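Local coordinates for protein arylsulfatase (Pseudoalteromonas sp. MB47, PDB 7AJ0) that probably removes sulfate groups from the algal polysaccharide fucoidan as an exo-acting, calcium-binding sulfatase that assembles into a hexamer, at residues 50-55 with 314-320; 248-252 with 263-267. All coordinates share one frame. Residue numbers count along the deposited sequence, not the author numbering.

Interaction 1: 50-55 with 314-320; sequences RKPNVL and QLENTLI
Where two parallel strands begin side by side, backbone ladder and polar side chains can set the register together, and Asn53 does both here. Its N donates to Asn317 O (2.7 Å) and its O accepts from Leu319 N (2.8 Å); Leu55 N then donates to Leu319 O (2.8 Å), the staggered pattern of a parallel pair. Asn53 ND2, with chi1 in m, also gives two hydrogen bonds, to Thr318 OG1 and to Gln314 OE1, both 3.0 Å. Thr318 OG1 in turn donates to Gln314 O (2.5 Å, very short), tying the turn 314-317 to the strand it leads into. Farther out, Asn317 ND2 reaches Lys51 O weakly (3.3 Å), and one water bridges Arg50 O (2.9 Å) and Asn317 OD1 (2.7 Å). Residues 50-52 are extended but precede the strand.

Strands 53-55 and 318-320 run at 19°, with axes 4.4 Å apart. Asn53 pairs with Thr318 (CA to CA 4.4 Å), Val54 with Leu319 (4.7 Å) and Leu55 with Ile320 (4.8 Å). Asn53, Thr318, Leu55 and Ile320 occupy one face, where Leu55 CD2 lies 4.4 Å from Ile320 CG1; Val54 and Leu319 occupy the other, Val54 CG2 standing 4.5 Å from Leu319 CB.

This is the start of two central strands in the alpha/beta core of the alkaline phosphatase clan. Helix 290-311 covers the Thr318 and Ile320 face, Trp361 packs on Leu319, helix 31-48 touches Asn317, and strand 262-267 continues the sheet beyond 53-55, with Asn53 OD1 accepting from Phe262 N.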
loop_
_atom_site.group_PDB
_atom_site.type_symbol
_atom_site.label_atom_id
_atom_site.label_comp_id
_atom_site.label_asym_id
_atom_site.label_seq_id
_atom_site.Cartn_x
_atom_site.Cartn_y
_atom_site.Cartn_z
ATOM N N ARG A 50 35.536 42.716 -27.181
ATOM C CA ARG A 50 36.101 41.503 -26.603
ATOM C C ARG A 50 34.993 40.472 -26.431
ATOM O O ARG A 50 33.805 40.776 -26.571
ATOM C CB ARG A 50 36.802 41.785 -25.269
ATOM C CG ARG A 50 35.904 42.315 -24.154
ATOM C CD ARG A 50 36.704 42.443 -22.862
ATOM N NE ARG A 50 35.895 42.825 -21.710
ATOM C CZ ARG A 50 35.813 44.061 -21.220
ATOM N NH1 ARG A 50 36.484 45.061 -21.780
ATOM N NH2 ARG A 50 35.053 44.295 -20.160
ATOM N N LYS A 51 35.405 39.240 -26.127
ATOM C CA LYS A 51 34.463 38.142 -25.984
ATOM C C LYS A 51 33.511 38.402 -24.819
ATOM O O LYS A 51 33.824 39.168 -23.904
ATOM C CB LYS A 51 35.212 36.830 -25.768
ATOM C CG LYS A 51 35.975 36.342 -26.989
ATOM C CD LYS A 51 36.873 35.165 -26.638
ATOM C CE LYS A 51 37.669 34.686 -27.842
ATOM N NZ LYS A 51 38.722 33.704 -27.451
ATOM N N PRO A 52 32.339 37.771 -24.834
ATOM C CA PRO A 52 31.347 38.037 -23.789
ATOM C C PRO A 52 31.680 37.368 -22.467
ATOM O O PRO A 52 32.376 36.353 -22.406
ATOM C CB PRO A 52 30.051 37.459 -24.378
ATOM C CG PRO A 52 30.516 36.377 -25.293
ATOM C CD PRO A 52 31.821 36.862 -25.876
ATOM N N ASN A 53 31.169 37.972 -21.396
ATOM C CA ASN A 53 31.222 37.367 -20.079
ATOM C C ASN A 53 30.085 36.359 -19.930
ATOM O O ASN A 53 29.056 36.440 -20.607
ATOM C CB ASN A 53 31.097 38.419 -18.976
ATOM C CG ASN A 53 31.921 39.658 -19.249
ATOM O OD1 ASN A 53 33.130 39.585 -19.461
ATOM N ND2 ASN A 53 31.264 40.812 -19.240
ATOM N N VAL A 54 30.279 35.404 -19.028
ATOM C CA VAL A 54 29.233 34.466 -18.649
ATOM C C VAL A 54 29.121 34.481 -17.132
ATOM O O VAL A 54 30.134 34.398 -16.430
ATOM C CB VAL A 54 29.514 33.038 -19.154
ATOM C CG1 VAL A 54 28.400 32.100 -18.706
ATOM C CG2 VAL A 54 29.652 33.023 -20.668
ATOM N N LEU A 55 27.898 34.608 -16.633
ATOM C CA LEU A 55 27.602 34.506 -15.213
ATOM C C LEU A 55 26.601 33.378 -15.034
ATOM O O LEU A 55 25.476 33.460 -15.540
ATOM C CB LEU A 55 27.045 35.822 -14.665
ATOM C CG LEU A 55 26.584 35.805 -13.208
ATOM C CD1 LEU A 55 27.750 35.572 -12.263
ATOM C CD2 LEU A 55 25.862 37.105 -12.871
ATOM N N GLN A 314 28.238 46.334 -18.324
ATOM C CA GLN A 314 28.590 45.034 -18.880
ATOM C C GLN A 314 27.389 44.119 -19.096
ATOM O O GLN A 314 27.578 42.929 -19.374
ATOM C CB GLN A 314 29.604 44.330 -17.969
ATOM C CG GLN A 314 30.980 44.963 -17.965
ATOM C CD GLN A 314 31.700 44.795 -19.289
ATOM O OE1 GLN A 314 31.761 43.697 -19.846
ATOM N NE2 GLN A 314 32.249 45.889 -19.803
ATOM N N LEU A 315 26.160 44.629 -18.980
ATOM C CA LEU A 315 25.001 43.760 -19.160
ATOM C C LEU A 315 24.867 43.315 -20.613
ATOM O O LEU A 315 24.496 42.168 -20.887
ATOM C CB LEU A 315 23.724 44.460 -18.706
ATOM C CG LEU A 315 23.193 44.132 -17.311
ATOM C CD1 LEU A 315 21.820 44.774 -17.120
ATOM C CD2 LEU A 315 23.114 42.633 -17.058
ATOM N N GLU A 316 25.164 44.208 -21.560
ATOM C CA GLU A 316 25.026 43.859 -22.968
ATOM C C GLU A 316 26.027 42.799 -23.404
ATOM O O GLU A 316 25.823 42.164 -24.444
ATOM C CB GLU A 316 25.192 45.106 -23.842
ATOM C CG GLU A 316 23.996 46.048 -23.821
ATOM C CD GLU A 316 23.942 46.917 -22.575
ATOM O OE1 GLU A 316 24.983 47.063 -21.897
ATOM O OE2 GLU A 316 22.854 47.458 -22.280
ATOM N N ASN A 317 27.098 42.595 -22.640
ATOM C CA ASN A 317 28.159 41.669 -23.014
ATOM C C ASN A 317 28.261 40.500 -22.043
ATOM O O ASN A 317 29.300 39.835 -21.982
ATOM C CB ASN A 317 29.495 42.411 -23.092
ATOM C CG ASN A 317 30.518 41.683 -23.937
ATOM O OD1 ASN A 317 30.180 41.054 -24.942
ATOM N ND2 ASN A 317 31.780 41.762 -23.534
ATOM N N THR A 318 27.202 40.232 -21.282
ATOM C CA THR A 318 27.221 39.199 -20.257
ATOM C C THR A 318 26.015 38.291 -20.431
ATOM O O THR A 318 24.870 38.748 -20.348
ATOM C CB THR A 318 27.223 39.813 -18.852
ATOM O OG1 THR A 318 28.349 40.685 -18.707
ATOM C CG2 THR A 318 27.289 38.720 -17.796
ATOM N N LEU A 319 26.275 37.012 -20.678
ATOM C CA LEU A 319 25.234 35.994 -20.641
ATOM C C LEU A 319 25.012 35.581 -19.191
ATOM O O LEU A 319 25.954 35.155 -18.513
ATOM C CB LEU A 319 25.638 34.799 -21.496
ATOM C CG LEU A 319 24.792 33.531 -21.387
ATOM C CD1 LEU A 319 23.345 33.805 -21.768
ATOM C CD2 LEU A 319 25.395 32.433 -22.257
ATOM N N ILE A 320 23.780 35.727 -18.708
ATOM C CA ILE A 320 23.413 35.334 -17.352
ATOM C C ILE A 320 22.555 34.080 -17.442
ATOM O O ILE A 320 21.504 34.081 -18.095
ATOM C CB ILE A 320 22.669 36.452 -16.607
ATOM C CG1 ILE A 320 23.532 37.712 -16.540
ATOM C CG2 ILE A 320 22.295 35.993 -15.200
ATOM C CD1 ILE A 320 22.890 38.862 -15.781
HETATM O O HOH W 1 31.056 40.001 -27.251
#

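Interaction 2: 248-252 with 263-267; sequences SVKFI and YLIHS
A helix whose chain reverses direction and returns as a strand beneath it illustrates how alpha/beta layers are built: helix 248-252 and strand 263-267 run at 175°, essentially antiparallel, with their axes 10.2 Å apart. The space between them is bridged mainly by the side chains of Ser248, Phe251 and Ile252 from the helix and of Leu264 and His266 from the strand. The helical backbone is regular, Ile252 N bonding to Ser248 O at 3.0 Å, while the strand is extended and sends the CA-to-CB bonds of Leu264 and His266 toward the helix and those of Tyr263 and Ile265 away.

Ser248, with chi1 in m, brings OG to 2.7 Å from His266 ND1, near the plane of the imidazole and at its edge. His266 has chi1 in t and chi2 at 89°, which presents ND1 to the helix; Ser248 CA and His266 CA are 7.1 Å apart, the nearest CA pair across the two segments. Leu264 (chi1 t, chi2 p) places CD2 3.6 Å from Ser248 OG and 3.9 Å from Ile252 CD1, reached by an m,t rotamer of Ile252. One turn on from Ser248, Phe251 (chi1 t, chi2 80°) lays its ring obliquely over the start of the strand, with CE2 4.3 Å from Leu264 CB. The same ring touches strand 151-155, and Ile252 and His266 also meet helix 290-311.

Chemically, this is a hydrophobic interface with a single polar link. Burial of the short Ser248–His266 hydrogen bond, whose donor may be either residue, gives directional pairing to a contact otherwise made by apolar surfaces.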
loop_
_atom_site.group_PDB
_atom_site.type_symbol
_atom_site.label_atom_id
_atom_site.label_comp_id
_atom_site.label_asym_id
_atom_site.label_seq_id
_atom_site.Cartn_x
_atom_site.Cartn_y
_atom_site.Cartn_z
ATOM N N SER A 248 32.113 37.712 -5.144
ATOM C CA SER A 248 31.765 37.797 -6.559
ATOM C C SER A 248 31.733 39.243 -7.038
ATOM O O SER A 248 32.079 39.520 -8.192
ATOM C CB SER A 248 30.417 37.126 -6.815
ATOM O OG SER A 248 30.549 35.716 -6.828
ATOM N N VAL A 249 31.320 40.173 -6.175
ATOM C CA VAL A 249 31.365 41.587 -6.534
ATOM C C VAL A 249 32.809 42.027 -6.746
ATOM O O VAL A 249 33.139 42.674 -7.746
ATOM C CB VAL A 249 30.666 42.436 -5.458
ATOM C CG1 VAL A 249 30.980 43.912 -5.657
ATOM C CG2 VAL A 249 29.163 42.201 -5.490
ATOM N N LYS A 250 33.694 41.676 -5.810
ATOM C CA LYS A 250 35.104 42.016 -5.974
ATOM C C LYS A 250 35.668 41.417 -7.257
ATOM O O LYS A 250 36.429 42.074 -7.976
ATOM C CB LYS A 250 35.908 41.539 -4.764
ATOM C CG LYS A 250 35.641 42.322 -3.485
ATOM C CD LYS A 250 36.510 41.823 -2.336
ATOM C CE LYS A 250 36.237 42.594 -1.049
ATOM N NZ LYS A 250 37.026 42.077 0.107
ATOM N N PHE A 251 35.292 40.174 -7.570
ATOM C CA PHE A 251 35.840 39.510 -8.749
ATOM C C PHE A 251 35.386 40.195 -10.033
ATOM O O PHE A 251 36.200 40.475 -10.921
ATOM C CB PHE A 251 35.434 38.035 -8.758
ATOM C CG PHE A 251 35.966 37.273 -9.934
ATOM C CD1 PHE A 251 37.275 36.820 -9.944
ATOM C CD2 PHE A 251 35.164 37.021 -11.034
ATOM C CE1 PHE A 251 37.774 36.128 -11.029
ATOM C CE2 PHE A 251 35.656 36.324 -12.122
ATOM C CZ PHE A 251 36.963 35.876 -12.119
ATOM N N ILE A 252 34.086 40.467 -10.155
ATOM C CA ILE A 252 33.576 41.111 -11.363
ATOM C C ILE A 252 34.190 42.495 -11.526
ATOM O O ILE A 252 34.617 42.874 -12.623
ATOM C CB ILE A 252 32.037 41.164 -11.326
ATOM C CG1 ILE A 252 31.466 39.771 -11.602
ATOM C CG2 ILE A 252 31.506 42.177 -12.331
ATOM C CD1 ILE A 252 30.010 39.615 -11.240
ATOM N N TYR A 263 34.492 34.709 -16.551
ATOM C CA TYR A 263 33.597 33.561 -16.473
ATOM C C TYR A 263 33.451 33.222 -14.996
ATOM O O TYR A 263 34.408 32.756 -14.366
ATOM C CB TYR A 263 34.128 32.369 -17.261
ATOM C CG TYR A 263 33.143 31.223 -17.316
ATOM C CD1 TYR A 263 32.992 30.361 -16.239
ATOM C CD2 TYR A 263 32.355 31.012 -18.438
ATOM C CE1 TYR A 263 32.089 29.320 -16.279
ATOM C CE2 TYR A 263 31.448 29.971 -18.489
ATOM C CZ TYR A 263 31.320 29.128 -17.405
ATOM O OH TYR A 263 30.421 28.087 -17.443
ATOM N N LEU A 264 32.265 33.461 -14.444
ATOM C CA LEU A 264 32.013 33.292 -13.020
ATOM C C LEU A 264 30.870 32.312 -12.819
ATOM O O LEU A 264 29.777 32.506 -13.363
ATOM C CB LEU A 264 31.679 34.633 -12.359
ATOM C CG LEU A 264 31.188 34.538 -10.914
ATOM C CD1 LEU A 264 32.234 33.873 -10.034
ATOM C CD2 LEU A 264 30.829 35.911 -10.370
ATOM N N ILE A 265 31.122 31.270 -12.032
ATOM C CA ILE A 265 30.077 30.402 -11.501
ATOM C C ILE A 265 29.855 30.842 -10.054
ATOM O O ILE A 265 30.667 30.554 -9.174
ATOM C CB ILE A 265 30.451 28.927 -11.585
ATOM C CG1 ILE A 265 30.526 28.477 -13.042
ATOM C CG2 ILE A 265 29.436 28.084 -10.811
ATOM C CD1 ILE A 265 31.091 27.083 -13.226
ATOM N N HIS A 266 28.750 31.543 -9.805
ATOM C CA HIS A 266 28.353 31.908 -8.449
ATOM C C HIS A 266 27.458 30.798 -7.912
ATOM O O HIS A 266 26.295 30.679 -8.312
ATOM C CB HIS A 266 27.635 33.250 -8.419
ATOM C CG HIS A 266 27.346 33.737 -7.035
ATOM N ND1 HIS A 266 28.237 34.503 -6.314
ATOM C CD2 HIS A 266 26.275 33.546 -6.228
ATOM C CE1 HIS A 266 27.721 34.776 -5.128
ATOM N NE2 HIS A 266 26.531 34.207 -5.051
ATOM N N SER A 267 27.997 29.992 -7.006
ATOM C CA SER A 267 27.356 28.769 -6.530
ATOM C C SER A 267 26.843 29.010 -5.114
ATOM O O SER A 267 27.559 28.806 -4.135
ATOM C CB SER A 267 28.353 27.603 -6.595
ATOM O OG SER A 267 27.818 26.418 -6.034
#

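In the fold
Interaction 1 pairs two strands within the sheet, and interaction 2 packs a helix on the neighbouring strand of the same sheet; their centres are 12 Å apart. Strands 53-59 and 262-267 are parallel neighbours, joined by a probable hydrogen bond between Val54 O and Leu264 N (3.1 Å). Packing continues on both faces: Val54 CB lies 3.6 Å from Tyr263 CD2, and Leu55 CD1 lies 3.6 Å from Leu264 CD2, so Leu264 also carries contact from the sheet to helix 240-258. In sequence, interaction 2 is nested within the long loop closed by interaction 1. The strands paired in interaction 1 lead toward the calcium site, which includes Asp60, Asp61, Asp325 and Asn326; the His266 side chain remains about 14 Å from the ion.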